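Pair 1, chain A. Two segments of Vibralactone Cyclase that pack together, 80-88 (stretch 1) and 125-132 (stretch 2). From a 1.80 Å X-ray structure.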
# COMPACT_ATOMS: atom_id res chain seq x y z
N VAL A 80 -15.24 -5.71 -5.12
CA VAL A 80 -14.11 -5.30 -5.94
C VAL A 80 -14.58 -4.13 -6.79
O VAL A 80 -15.67 -4.19 -7.37
CB VAL A 80 -13.62 -6.46 -6.83
CG1 VAL A 80 -12.61 -5.97 -7.83
CG2 VAL A 80 -13.06 -7.60 -5.99
N ARG A 81 -13.79 -3.07 -6.88
CA ARG A 81 -14.11 -1.98 -7.80
C ARG A 81 -13.01 -1.86 -8.84
O ARG A 81 -11.82 -1.90 -8.52
CB ARG A 81 -14.29 -0.66 -7.05
CG ARG A 81 -14.37 0.56 -7.97
CD ARG A 81 -14.93 1.78 -7.22
NE ARG A 81 -16.37 1.70 -7.06
CZ ARG A 81 -17.16 2.71 -6.72
NH1 ARG A 81 -16.64 3.92 -6.49
NH2 ARG A 81 -18.46 2.52 -6.61
N THR A 82 -13.42 -1.67 -10.10
CA THR A 82 -12.51 -1.47 -11.21
C THR A 82 -12.73 -0.08 -11.80
O THR A 82 -13.87 0.42 -11.85
CB THR A 82 -12.67 -2.55 -12.30
OG1 THR A 82 -13.98 -2.45 -12.89
CG2 THR A 82 -12.51 -3.94 -11.70
N TYR A 83 -11.63 0.52 -12.24
CA TYR A 83 -11.52 1.89 -12.71
C TYR A 83 -10.97 1.78 -14.12
O TYR A 83 -9.81 1.38 -14.30
CB TYR A 83 -10.59 2.72 -11.82
CG TYR A 83 -10.97 2.77 -10.35
CD1 TYR A 83 -10.72 1.67 -9.52
CD2 TYR A 83 -11.56 3.89 -9.80
CE1 TYR A 83 -11.08 1.70 -8.19
CE2 TYR A 83 -11.92 3.93 -8.46
CZ TYR A 83 -11.67 2.83 -7.66
OH TYR A 83 -12.04 2.84 -6.33
N ILE A 84 -11.79 2.11 -15.12
CA ILE A 84 -11.55 1.75 -16.51
C ILE A 84 -11.47 3.04 -17.31
O ILE A 84 -12.43 3.82 -17.30
CB ILE A 84 -12.66 0.85 -17.05
CG1 ILE A 84 -12.83 -0.36 -16.12
CG2 ILE A 84 -12.40 0.49 -18.51
CD1 ILE A 84 -14.20 -1.01 -16.16
N PRO A 85 -10.35 3.33 -18.00
CA PRO A 85 -10.29 4.53 -18.84
C PRO A 85 -11.19 4.39 -20.05
O PRO A 85 -11.29 3.32 -20.66
CB PRO A 85 -8.82 4.60 -19.27
CG PRO A 85 -8.23 3.28 -18.99
CD PRO A 85 -9.11 2.55 -18.01
N THR A 86 -11.85 5.50 -20.41
CA THR A 86 -12.78 5.50 -21.53
C THR A 86 -12.63 6.76 -22.37
O THR A 86 -13.61 7.25 -22.93
CB THR A 86 -14.24 5.41 -21.06
OG1 THR A 86 -14.58 6.56 -20.29
CG2 THR A 86 -14.49 4.16 -20.26
N SER A 87 -11.41 7.31 -22.45
CA SER A 87 -11.19 8.48 -23.30
C SER A 87 -10.76 8.13 -24.72
O SER A 87 -10.91 8.96 -25.62
CB SER A 87 -10.16 9.42 -22.67
OG SER A 87 -8.93 8.76 -22.41
N SER A 88 -10.23 6.92 -24.94
CA SER A 88 -9.91 6.50 -26.30
C SER A 88 -11.19 6.41 -27.14
O SER A 88 -12.23 5.97 -26.65
CB SER A 88 -9.22 5.15 -26.28
OG SER A 88 -9.06 4.65 -27.60
N LEU A 125 -2.71 7.47 -16.31
CA LEU A 125 -1.77 6.45 -16.77
C LEU A 125 -2.32 5.61 -17.91
O LEU A 125 -1.56 4.85 -18.53
CB LEU A 125 -1.39 5.53 -15.61
CG LEU A 125 -0.14 5.92 -14.83
CD1 LEU A 125 -0.05 7.41 -14.62
CD2 LEU A 125 -0.10 5.18 -13.51
N GLN A 126 -3.62 5.71 -18.16
CA GLN A 126 -4.32 4.81 -19.07
C GLN A 126 -4.11 3.35 -18.64
O GLN A 126 -3.59 2.53 -19.40
CB GLN A 126 -3.89 5.06 -20.51
CG GLN A 126 -4.28 6.45 -21.02
CD GLN A 126 -5.79 6.61 -21.14
OE1 GLN A 126 -6.42 6.03 -22.01
NE2 GLN A 126 -6.38 7.38 -20.23
N VAL A 127 -4.51 3.05 -17.41
CA VAL A 127 -4.50 1.68 -16.90
C VAL A 127 -5.85 1.44 -16.23
O VAL A 127 -6.51 2.37 -15.79
CB VAL A 127 -3.36 1.41 -15.89
CG1 VAL A 127 -2.00 1.74 -16.50
CG2 VAL A 127 -3.59 2.21 -14.61
N CYS A 128 -6.25 0.17 -16.19
CA CYS A 128 -7.39 -0.26 -15.39
C CYS A 128 -6.91 -0.51 -13.97
O CYS A 128 -5.97 -1.29 -13.77
CB CYS A 128 -8.02 -1.53 -15.96
SG CYS A 128 -8.64 -1.32 -17.63
N ALA A 129 -7.53 0.14 -13.01
CA ALA A 129 -7.19 -0.05 -11.61
C ALA A 129 -8.22 -0.96 -10.95
O ALA A 129 -9.39 -0.97 -11.33
CB ALA A 129 -7.13 1.28 -10.86
N VAL A 130 -7.77 -1.71 -9.95
CA VAL A 130 -8.64 -2.60 -9.18
C VAL A 130 -8.38 -2.33 -7.71
O VAL A 130 -7.22 -2.23 -7.29
CB VAL A 130 -8.35 -4.08 -9.52
CG1 VAL A 130 -9.32 -4.98 -8.78
CG2 VAL A 130 -8.39 -4.30 -11.01
N SER A 131 -9.44 -2.20 -6.93
CA SER A 131 -9.38 -1.97 -5.48
C SER A 131 -10.32 -2.97 -4.80
O SER A 131 -11.43 -3.19 -5.28
CB SER A 131 -9.80 -0.55 -5.16
OG SER A 131 -9.50 -0.23 -3.80
N ILE A 132 -9.89 -3.56 -3.69
CA ILE A 132 -10.68 -4.65 -3.10
C ILE A 132 -10.91 -4.43 -1.60
O ILE A 132 -10.07 -3.87 -0.89
CB ILE A 132 -10.05 -6.04 -3.37
CG1 ILE A 132 -8.95 -6.39 -2.35
CG2 ILE A 132 -9.60 -6.14 -4.82
CD1 ILE A 132 -7.68 -5.54 -2.47
O HOH W 1 -10.22 2.54 -4.19
O HOH W 2 -9.28 8.42 -19.70
O HOH W 3 -9.02 5.50 -22.77

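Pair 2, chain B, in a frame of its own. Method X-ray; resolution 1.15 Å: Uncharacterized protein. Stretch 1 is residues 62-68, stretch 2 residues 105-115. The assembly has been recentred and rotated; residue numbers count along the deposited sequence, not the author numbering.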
# COMPACT_ATOMS: atom_id res chain seq x y z
N GLY B 62 -5.65 -10.88 5.80
CA GLY B 62 -4.56 -10.76 4.87
C GLY B 62 -3.99 -12.11 4.54
O GLY B 62 -4.51 -13.15 5.01
N LEU B 63 -2.95 -12.12 3.71
CA LEU B 63 -2.30 -13.31 3.21
C LEU B 63 -0.90 -13.45 3.80
O LEU B 63 -0.16 -12.47 3.87
CB LEU B 63 -2.17 -13.22 1.69
CG LEU B 63 -1.77 -14.51 0.96
CD1 LEU B 63 -2.88 -15.56 1.01
CD2 LEU B 63 -1.39 -14.21 -0.47
N VAL B 64 -0.54 -14.68 4.15
CA VAL B 64 0.84 -15.03 4.48
C VAL B 64 1.29 -16.17 3.57
O VAL B 64 0.59 -17.17 3.42
CB VAL B 64 1.00 -15.47 5.95
CG1 VAL B 64 2.46 -15.79 6.25
CG2 VAL B 64 0.46 -14.40 6.88
N ALA B 65 2.44 -16.03 2.94
CA ALA B 65 3.00 -17.02 2.03
C ALA B 65 4.40 -17.40 2.50
O ALA B 65 5.25 -16.54 2.67
CB ALA B 65 3.05 -16.48 0.62
N MSE B 66 4.60 -18.70 2.73
CA MSE B 66 5.82 -19.24 3.34
C MSE B 66 6.55 -20.14 2.33
O MSE B 66 6.03 -21.21 1.99
CB MSE B 66 5.49 -20.06 4.59
CG MSE B 66 4.96 -19.22 5.73
SE MSE B 66 4.28 -20.32 7.19
CE MSE B 66 3.74 -18.93 8.44
N PRO B 67 7.76 -19.75 1.91
CA PRO B 67 8.59 -20.68 1.13
C PRO B 67 8.76 -22.03 1.83
O PRO B 67 9.06 -22.09 3.02
CB PRO B 67 9.92 -19.94 1.01
CG PRO B 67 9.57 -18.49 1.09
CD PRO B 67 8.41 -18.43 2.04
N ILE B 68 8.55 -23.09 1.07
CA ILE B 68 8.67 -24.45 1.57
C ILE B 68 10.16 -24.87 1.30
O ILE B 68 10.72 -24.65 0.24
CB ILE B 68 7.67 -25.40 0.86
CG1 ILE B 68 6.22 -24.91 1.03
CG2 ILE B 68 7.84 -26.85 1.35
CD1 ILE B 68 5.24 -25.55 0.00
N TYR B 105 8.57 -11.92 -4.58
CA TYR B 105 9.07 -11.86 -3.21
C TYR B 105 9.23 -13.21 -2.54
O TYR B 105 10.09 -13.35 -1.66
CB TYR B 105 8.16 -10.97 -2.36
CG TYR B 105 8.26 -9.50 -2.64
CD1 TYR B 105 9.43 -8.81 -2.36
CD2 TYR B 105 7.19 -8.76 -3.16
CE1 TYR B 105 9.55 -7.45 -2.60
CE2 TYR B 105 7.29 -7.40 -3.42
CZ TYR B 105 8.47 -6.75 -3.13
OH TYR B 105 8.61 -5.38 -3.32
N GLY B 106 8.36 -14.14 -2.90
CA GLY B 106 8.31 -15.45 -2.28
C GLY B 106 9.01 -16.51 -3.10
O GLY B 106 10.07 -17.02 -2.71
N ASN B 107 8.44 -16.85 -4.26
CA ASN B 107 9.02 -17.94 -5.05
C ASN B 107 10.43 -17.65 -5.52
O ASN B 107 11.24 -18.57 -5.58
CB ASN B 107 8.16 -18.33 -6.24
CG ASN B 107 6.75 -18.67 -5.87
OD1 ASN B 107 5.94 -17.77 -5.69
ND2 ASN B 107 6.43 -19.96 -5.79
N SER B 108 10.72 -16.40 -5.87
CA SER B 108 12.06 -16.00 -6.29
C SER B 108 12.91 -15.55 -5.11
O SER B 108 13.92 -16.20 -4.79
CB SER B 108 12.01 -14.92 -7.39
OG SER B 108 13.32 -14.52 -7.73
N ALA B 109 12.52 -14.46 -4.44
CA ALA B 109 13.43 -13.89 -3.44
C ALA B 109 13.55 -14.74 -2.19
O ALA B 109 14.52 -14.61 -1.45
CB ALA B 109 13.01 -12.44 -3.08
N GLY B 110 12.58 -15.61 -1.94
CA GLY B 110 12.61 -16.51 -0.79
C GLY B 110 12.19 -15.92 0.54
O GLY B 110 12.53 -16.46 1.58
N TYR B 111 11.41 -14.83 0.51
CA TYR B 111 10.95 -14.20 1.72
C TYR B 111 9.57 -14.71 2.10
O TYR B 111 8.74 -15.03 1.24
CB TYR B 111 10.88 -12.67 1.55
CG TYR B 111 12.17 -11.99 1.11
CD1 TYR B 111 13.42 -12.46 1.49
CD2 TYR B 111 12.13 -10.87 0.31
CE1 TYR B 111 14.59 -11.82 1.10
CE2 TYR B 111 13.27 -10.22 -0.09
CZ TYR B 111 14.50 -10.70 0.29
OH TYR B 111 15.64 -10.03 -0.12
N MSE B 112 9.32 -14.79 3.41
CA MSE B 112 7.97 -14.94 3.91
C MSE B 112 7.21 -13.66 3.60
O MSE B 112 7.61 -12.60 4.07
CB MSE B 112 7.97 -15.26 5.40
CG MSE B 112 6.53 -15.39 5.94
SE MSE B 112 6.48 -16.02 7.77
CE MSE B 112 5.78 -14.48 8.62
N THR B 113 6.18 -13.76 2.76
CA THR B 113 5.53 -12.61 2.17
C THR B 113 4.21 -12.39 2.90
O THR B 113 3.35 -13.28 2.96
CB THR B 113 5.39 -12.82 0.64
OG1 THR B 113 6.70 -13.03 0.09
CG2 THR B 113 4.73 -11.65 -0.03
N VAL B 114 4.06 -11.21 3.49
CA VAL B 114 2.96 -10.85 4.39
C VAL B 114 2.23 -9.68 3.75
O VAL B 114 2.84 -8.67 3.47
CB VAL B 114 3.51 -10.47 5.77
CG1 VAL B 114 2.43 -9.99 6.69
CG2 VAL B 114 4.27 -11.67 6.39
N MSE B 115 0.93 -9.83 3.50
CA MSE B 115 0.17 -8.89 2.69
C MSE B 115 -1.16 -8.57 3.36
O MSE B 115 -2.10 -9.36 3.28
CB MSE B 115 -0.06 -9.46 1.29
CG MSE B 115 1.21 -9.90 0.61
SE MSE B 115 0.91 -10.54 -1.19
CE MSE B 115 0.56 -8.86 -2.02

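Pair 1 and pair 2 are built on the same backbone: a pair of antiparallel strands, the second entered from a turn that follows a helix. Superposed over 14 central residues, they agree to 0.6 Å. The strand directions make 166° in pair 1 and 176° in pair 2, and four main-chain hydrogen bonds join each pair. In pair 1, A:Arg81 exchanges two with A:Ser131 and A:Tyr83 two with A:Ala129; in pair 2 the matching residues B:Leu63 and B:Met115, then B:Ala65 and B:Thr113, do the same. Typical are A:Tyr83 N to A:Ala129 O at 2.8 Å and B:Ala65 N to B:Thr113 O at 2.9 Å. These bonds use main-chain atoms alone, so the same ladder forms with different side chains at the matched positions.

The face carrying A:Tyr83 and A:Ala129 shows how bulk can be redistributed. In pair 1 the tyrosine ring sets its edge beside its small neighbours: CD1 of A:Tyr83 is 3.9 Å from CB of A:Ala129, and CE1 of A:Tyr83 is 4.0 Å from CB of A:Ser131, which sits at the ring edge. The polar tips are linked as well, since water 1 donates to A:Tyr83 OH at 2.8 Å and to A:Ser131 OG at 2.9 Å. At the matched positions pair 2 has B:Ala65, B:Thr113 and B:Met115, so the small residue has changed strands. CB of B:Ala65 lies 4.3 Å from CB of B:Thr113, whose hydroxyl OG1 donates to B:Tyr111 O at 3.1 Å within its own stretch. Next along, A:Arg81 matches B:Leu63. The end of the arginine leads away and its charged group is satisfied elsewhere in the structure, whereas the apolar B:Leu63 has its CB 4.3 Å from CB of B:Met115.

On the other face, A:Thr82 and B:Val64 nearly coincide, their side-chain centres 0.3 Å apart. Both are beta-branched, a shape well suited to strands. A:Thr82 CG2 is 4.2 Å from A:Val130 CG2, while B:Val64 CG1 reaches B:Met112 CG at 4.1 Å. Two residues earlier, on the same face as A:Thr82, A:Val80 packs CG1 against A:Val130 CG1 at 3.6 Å. Its counterpart, B:Gly62, brings its CA within 3.2 Å of B:Met115 O; an ideal CB there would lie 2.6 Å from that oxygen, a clash.

The prolines A:Pro85 and B:Pro67 match to 0.1 Å at CA. Lacking an amide hydrogen, proline suits a place where the ladder has ended, and its ring lies against the turn: A:Pro85 CD is 3.4 Å from A:Val127 O, and B:Pro67 CD is 3.5 Å from B:Tyr111 O. A:Cys128 SG fits compactly against A:Pro85 CD at 3.9 Å; in its place the longer selenomethionine B:Met112 brings SE 4.1 Å from B:Met66 CE.

The turn residues, A:Gln126 and B:Gly110, both have positive phi, which glycine tolerates easily. The glutamine adopts the same positive phi and adds an amide that B:Gly110 lacks: water 2 accepts from A:Gln126 NE2 at 3.1 Å and from A:Ser87 OG at 2.8 Å.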